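Local structure of 3,4-dihydroxy-2-butanone 4-phosphate synthase (Candida albicans, 1TKS) at residues E27-G33 / M175-D179; R52-V58 / I164-D170. The protein catalyses the conversion of D-ribulose 5-phosphate to formate and 3,4-dihydroxy-2-butanone 4-phosphate, a step of riboflavin biosynthesis. Residues are numbered along the deposited sequence.

Contact 1 of 2, residues E27-G33 / M175-D179; sequences EDRENEG and MMRLD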
# COMPACT_ATOMS: atom_id res chain seq x y z
N GLU B 27 -8.61 5.66 -24.69
CA GLU B 27 -9.77 6.51 -24.54
C GLU B 27 -11.03 5.86 -23.97
O GLU B 27 -12.00 6.55 -23.69
CB GLU B 27 -10.13 7.17 -25.88
CG GLU B 27 -8.98 7.92 -26.55
CD GLU B 27 -9.46 8.81 -27.68
OE1 GLU B 27 -10.56 8.57 -28.21
OE2 GLU B 27 -8.72 9.75 -28.05
N ASP B 28 -11.01 4.54 -23.79
CA ASP B 28 -12.20 3.83 -23.29
C ASP B 28 -12.75 4.34 -21.96
O ASP B 28 -12.02 4.53 -21.00
CB ASP B 28 -11.93 2.33 -23.18
CG ASP B 28 -13.21 1.52 -23.21
OD1 ASP B 28 -13.80 1.37 -24.31
OD2 ASP B 28 -13.64 1.04 -22.14
N ARG B 29 -14.07 4.54 -21.92
CA ARG B 29 -14.72 5.03 -20.72
C ARG B 29 -14.56 4.11 -19.51
O ARG B 29 -14.60 4.58 -18.37
CB ARG B 29 -16.22 5.23 -20.97
CG ARG B 29 -16.56 6.26 -22.03
CD ARG B 29 -16.32 7.68 -21.54
NE ARG B 29 -16.80 8.67 -22.49
CZ ARG B 29 -16.77 9.98 -22.28
NH1 ARG B 29 -17.24 10.82 -23.20
NH2 ARG B 29 -16.28 10.46 -21.15
N GLU B 30 -14.35 2.82 -19.74
CA GLU B 30 -14.22 1.89 -18.62
C GLU B 30 -12.82 1.79 -18.02
O GLU B 30 -12.62 1.10 -17.02
CB GLU B 30 -14.70 0.50 -19.03
CG GLU B 30 -16.18 0.46 -19.37
CD GLU B 30 -16.74 -0.95 -19.42
OE1 GLU B 30 -16.42 -1.69 -20.37
OE2 GLU B 30 -17.50 -1.31 -18.50
N ASN B 31 -11.85 2.46 -18.63
CA ASN B 31 -10.48 2.43 -18.11
C ASN B 31 -10.43 3.01 -16.70
O ASN B 31 -11.17 3.94 -16.37
CB ASN B 31 -9.55 3.26 -18.99
CG ASN B 31 -9.24 2.59 -20.32
OD1 ASN B 31 -8.89 3.26 -21.29
ND2 ASN B 31 -9.33 1.26 -20.36
N GLU B 32 -9.54 2.46 -15.88
CA GLU B 32 -9.34 2.94 -14.52
C GLU B 32 -8.09 3.83 -14.54
O GLU B 32 -7.09 3.48 -15.17
CB GLU B 32 -9.15 1.77 -13.55
CG GLU B 32 -10.21 0.68 -13.70
CD GLU B 32 -10.15 -0.34 -12.59
OE1 GLU B 32 -9.02 -0.70 -12.17
OE2 GLU B 32 -11.22 -0.79 -12.13
N GLY B 33 -8.15 4.97 -13.86
CA GLY B 33 -7.03 5.89 -13.87
C GLY B 33 -6.03 5.84 -12.73
O GLY B 33 -6.37 5.58 -11.58
N MET B 175 -12.29 1.72 -7.87
CA MET B 175 -11.31 2.43 -8.69
C MET B 175 -12.03 3.42 -9.59
O MET B 175 -13.13 3.15 -10.09
CB MET B 175 -10.49 1.44 -9.53
CG MET B 175 -9.20 0.95 -8.85
SD MET B 175 -9.42 0.16 -7.23
CE MET B 175 -7.73 0.34 -6.54
N MET B 176 -11.42 4.58 -9.80
CA MET B 176 -12.02 5.61 -10.63
C MET B 176 -11.94 5.30 -12.11
O MET B 176 -10.86 5.07 -12.66
CB MET B 176 -11.36 6.97 -10.39
CG MET B 176 -11.66 7.58 -9.04
SD MET B 176 -11.19 9.31 -9.00
CE MET B 176 -10.84 9.52 -7.28
N ARG B 177 -13.11 5.30 -12.75
CA ARG B 177 -13.24 5.06 -14.19
C ARG B 177 -12.99 6.42 -14.86
O ARG B 177 -12.77 7.41 -14.16
CB ARG B 177 -14.65 4.59 -14.52
CG ARG B 177 -15.09 3.36 -13.75
CD ARG B 177 -14.38 2.12 -14.27
NE ARG B 177 -14.76 0.91 -13.54
CZ ARG B 177 -14.38 -0.32 -13.88
NH1 ARG B 177 -14.77 -1.36 -13.17
NH2 ARG B 177 -13.62 -0.51 -14.95
N LEU B 178 -13.06 6.47 -16.19
CA LEU B 178 -12.80 7.72 -16.90
C LEU B 178 -13.63 8.91 -16.41
O LEU B 178 -13.08 9.98 -16.14
CB LEU B 178 -13.01 7.55 -18.41
CG LEU B 178 -12.65 8.79 -19.26
CD1 LEU B 178 -11.15 9.08 -19.13
CD2 LEU B 178 -13.02 8.56 -20.72
N ASP B 179 -14.94 8.73 -16.31
CA ASP B 179 -15.78 9.83 -15.87
C ASP B 179 -15.35 10.39 -14.53
O ASP B 179 -15.25 11.61 -14.36
CB ASP B 179 -17.25 9.39 -15.81
CG ASP B 179 -17.90 9.38 -17.18
OD1 ASP B 179 -17.22 9.73 -18.16
OD2 ASP B 179 -19.10 9.03 -17.27
O HOH W 1 -16.38 6.18 -16.99
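Two arginines, one from each segment, fold back across this contact with the same first two rotamers, m and m, and then run out extended. Arg29 lays its CD 3.5 Å from Leu178 CD2 before its NH2 reaches Asp179 OD1 at 3.2 Å in a salt bridge. Arg177 sends NH2 the other way, to Glu30 O at 2.8 Å, a hydrogen bond near the guanidinium plane. In its m, t conformation Glu32 carries OE2 from a sideways CB over one face of that guanidinium, 3.7 Å from Arg177 NH2: a long ion pair of charges alone. Leu178, t then p, has its CA-to-CB bond toward 27-33, its CD2 3.7 Å from Glu27 O. The backbones join through Leu178 N to Arg29 O (3.3 Å) and Gly33 N to Met176 O (3.0 Å), and water 1 links Arg29 O to Asp179 N. A type I turn, Asp28 to Asn31, shapes the loop; within it Asp28 OD2 accepts from Glu30 N (3.1 Å) in an Asx turn. The CA-to-CB bond of Glu30, a probable ligand of both Mg(2+) ions, points away from 175-179, while its carbonyl is held by Arg177. Arg177 is the N-cap residue of helix 178-188, so the loop between strands 21-24 and 34-38 meets the start of that helix, with Leu178 also resting on Met24 of strand 21-24 and Met176 touching Phe184 of the helix.

Contact 2 of 2, residues R52-V58 / I164-D170; sequences RYSSGYV and ICELVRD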
# COMPACT_ATOMS: atom_id res chain seq x y z
N ARG B 52 -3.78 9.75 -0.08
CA ARG B 52 -5.15 10.13 0.27
C ARG B 52 -6.22 9.72 -0.74
O ARG B 52 -7.32 9.31 -0.35
CB ARG B 52 -5.22 11.65 0.49
CG ARG B 52 -6.63 12.21 0.53
CD ARG B 52 -7.40 11.83 1.78
NE ARG B 52 -8.75 12.38 1.74
CZ ARG B 52 -9.74 11.87 1.01
NH1 ARG B 52 -9.53 10.79 0.28
NH2 ARG B 52 -10.93 12.46 1.00
N TYR B 53 -5.90 9.81 -2.03
CA TYR B 53 -6.87 9.50 -3.07
C TYR B 53 -6.62 8.22 -3.85
O TYR B 53 -7.24 7.98 -4.88
CB TYR B 53 -6.95 10.69 -4.04
CG TYR B 53 -7.43 11.96 -3.38
CD1 TYR B 53 -6.56 13.03 -3.15
CD2 TYR B 53 -8.75 12.08 -2.94
CE1 TYR B 53 -7.01 14.20 -2.51
CE2 TYR B 53 -9.20 13.22 -2.31
CZ TYR B 53 -8.33 14.28 -2.09
OH TYR B 53 -8.79 15.41 -1.45
N SER B 54 -5.72 7.38 -3.34
CA SER B 54 -5.39 6.14 -4.04
C SER B 54 -5.47 4.91 -3.15
O SER B 54 -5.85 4.99 -1.98
CB SER B 54 -3.98 6.23 -4.61
OG SER B 54 -3.03 6.05 -3.56
N SER B 55 -5.09 3.77 -3.72
CA SER B 55 -5.09 2.50 -3.01
C SER B 55 -4.02 2.47 -1.93
O SER B 55 -4.06 1.61 -1.06
CB SER B 55 -4.83 1.35 -3.97
OG SER B 55 -3.43 1.27 -4.26
N GLY B 56 -3.06 3.39 -2.02
CA GLY B 56 -1.99 3.43 -1.03
C GLY B 56 -0.86 2.45 -1.31
O GLY B 56 0.18 2.52 -0.65
N TYR B 57 -1.05 1.55 -2.26
CA TYR B 57 -0.02 0.58 -2.64
C TYR B 57 0.86 1.35 -3.61
O TYR B 57 0.84 1.10 -4.82
CB TYR B 57 -0.67 -0.63 -3.33
CG TYR B 57 0.08 -1.94 -3.19
CD1 TYR B 57 0.29 -2.50 -1.94
CD2 TYR B 57 0.56 -2.62 -4.31
CE1 TYR B 57 0.96 -3.71 -1.79
CE2 TYR B 57 1.23 -3.84 -4.18
CZ TYR B 57 1.43 -4.38 -2.92
OH TYR B 57 2.08 -5.58 -2.76
N VAL B 58 1.64 2.28 -3.07
CA VAL B 58 2.49 3.15 -3.88
C VAL B 58 3.73 2.48 -4.47
O VAL B 58 4.56 1.94 -3.74
CB VAL B 58 2.91 4.40 -3.07
CG1 VAL B 58 3.78 5.32 -3.92
CG2 VAL B 58 1.66 5.16 -2.62
N ILE B 164 3.68 5.88 -8.93
CA ILE B 164 2.29 5.71 -9.34
C ILE B 164 1.40 5.02 -8.31
O ILE B 164 1.88 4.36 -7.39
CB ILE B 164 2.20 4.87 -10.66
CG1 ILE B 164 2.56 3.41 -10.39
CG2 ILE B 164 3.17 5.43 -11.70
CD1 ILE B 164 2.36 2.49 -11.61
N CYS B 165 0.09 5.18 -8.48
CA CYS B 165 -0.89 4.53 -7.61
C CYS B 165 -2.28 4.75 -8.19
O CYS B 165 -2.55 5.77 -8.81
CB CYS B 165 -0.81 5.07 -6.18
SG CYS B 165 -1.39 3.83 -4.96
N GLU B 166 -3.16 3.77 -7.97
CA GLU B 166 -4.53 3.77 -8.49
C GLU B 166 -5.51 4.70 -7.78
O GLU B 166 -5.64 4.66 -6.56
CB GLU B 166 -5.12 2.36 -8.43
CG GLU B 166 -4.28 1.25 -9.05
CD GLU B 166 -3.22 0.70 -8.11
OE1 GLU B 166 -2.61 -0.33 -8.46
OE2 GLU B 166 -2.99 1.29 -7.04
N LEU B 167 -6.21 5.53 -8.56
CA LEU B 167 -7.20 6.43 -7.98
C LEU B 167 -8.40 5.62 -7.49
O LEU B 167 -8.88 4.73 -8.18
CB LEU B 167 -7.67 7.45 -9.02
CG LEU B 167 -6.76 8.67 -9.21
CD1 LEU B 167 -7.10 9.35 -10.52
CD2 LEU B 167 -6.92 9.63 -8.04
N VAL B 168 -8.88 5.93 -6.29
CA VAL B 168 -10.03 5.23 -5.73
C VAL B 168 -11.08 6.21 -5.22
O VAL B 168 -10.75 7.28 -4.68
CB VAL B 168 -9.63 4.28 -4.56
CG1 VAL B 168 -8.60 3.27 -5.04
CG2 VAL B 168 -9.09 5.08 -3.38
N ARG B 169 -12.34 5.85 -5.41
CA ARG B 169 -13.47 6.68 -4.99
C ARG B 169 -13.62 6.67 -3.48
O ARG B 169 -13.51 5.63 -2.84
CB ARG B 169 -14.77 6.16 -5.61
CG ARG B 169 -14.88 6.33 -7.12
CD ARG B 169 -15.87 5.33 -7.70
NE ARG B 169 -17.16 5.33 -7.00
CZ ARG B 169 -18.06 6.31 -7.10
NH1 ARG B 169 -19.20 6.23 -6.42
NH2 ARG B 169 -17.82 7.36 -7.87
N ASP B 170 -13.90 7.83 -2.90
CA ASP B 170 -14.08 7.91 -1.46
C ASP B 170 -15.41 7.33 -1.01
O ASP B 170 -15.55 6.87 0.13
CB ASP B 170 -13.98 9.37 -0.99
CG ASP B 170 -12.62 9.98 -1.29
OD1 ASP B 170 -11.61 9.37 -0.91
OD2 ASP B 170 -12.57 11.05 -1.91
O HOH W 2 -0.36 -0.51 -6.76
O HOH W 3 0.64 1.72 -7.75
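A cysteine thiol sits among polar groups: Cys165 SG points into the bend 54-57, 3.1 Å from Ser54 OG, 3.3 Å from Ser55 OG and 3.4 Å from Gly56 N. Two consecutive ST turns build that bend, Gly56 N bonding to Ser54 OG and Tyr57 N to Ser55 OG (both 3.1 Å); Ser54 OG also bonds to Leu50 O, and an inverse gamma turn centred on Tyr57 follows. Alongside, Val168 N donates to Tyr53 O (3.0 Å) and Ser55 N, weakly, to Glu166 O (3.0 Å), joining the loop after helix 44-52 to the chain leaving strand 162-166. Arg52 NH1 meets Asp170 OD1 in a 2.8 Å salt bridge near the dimer interface, where Arg52 of the second subunit adds a long, weak ion pair to Asp170. Ser55 OG donates to Glu166 OE2 (2.8 Å), and water 2 lies 2.8 Å from both Glu166 OE1 and Tyr57 O. Because Glu166 also touches Asp34, a probable substrate ligand, this hydrogen bonding implies a carboxylate held beside the probable active site.

In the fold
Contact 2 is buried, whereas contact 1, farther from the centre of the chain, is half exposed. They adjoin, their centres about 14 Å apart: residues 164-170 run between the other segments, and Leu167 probably hydrogen-bonds through its N to Gly33 O and through its O to Met176 N, while Met175 packs on Val168. Strand 162-166 of contact 2 precedes helix 178-188, whose start belongs to contact 1. The chemistry follows the setting: both use backbone bonds and bound water, but contact 1 adds exposed arginine and acid side chains around Leu178, and contact 2 serine hydroxyls, a thiol and the Glu166 carboxylate, with its ion pair near the subunit interface. Both touch Ile101 of the second subunit.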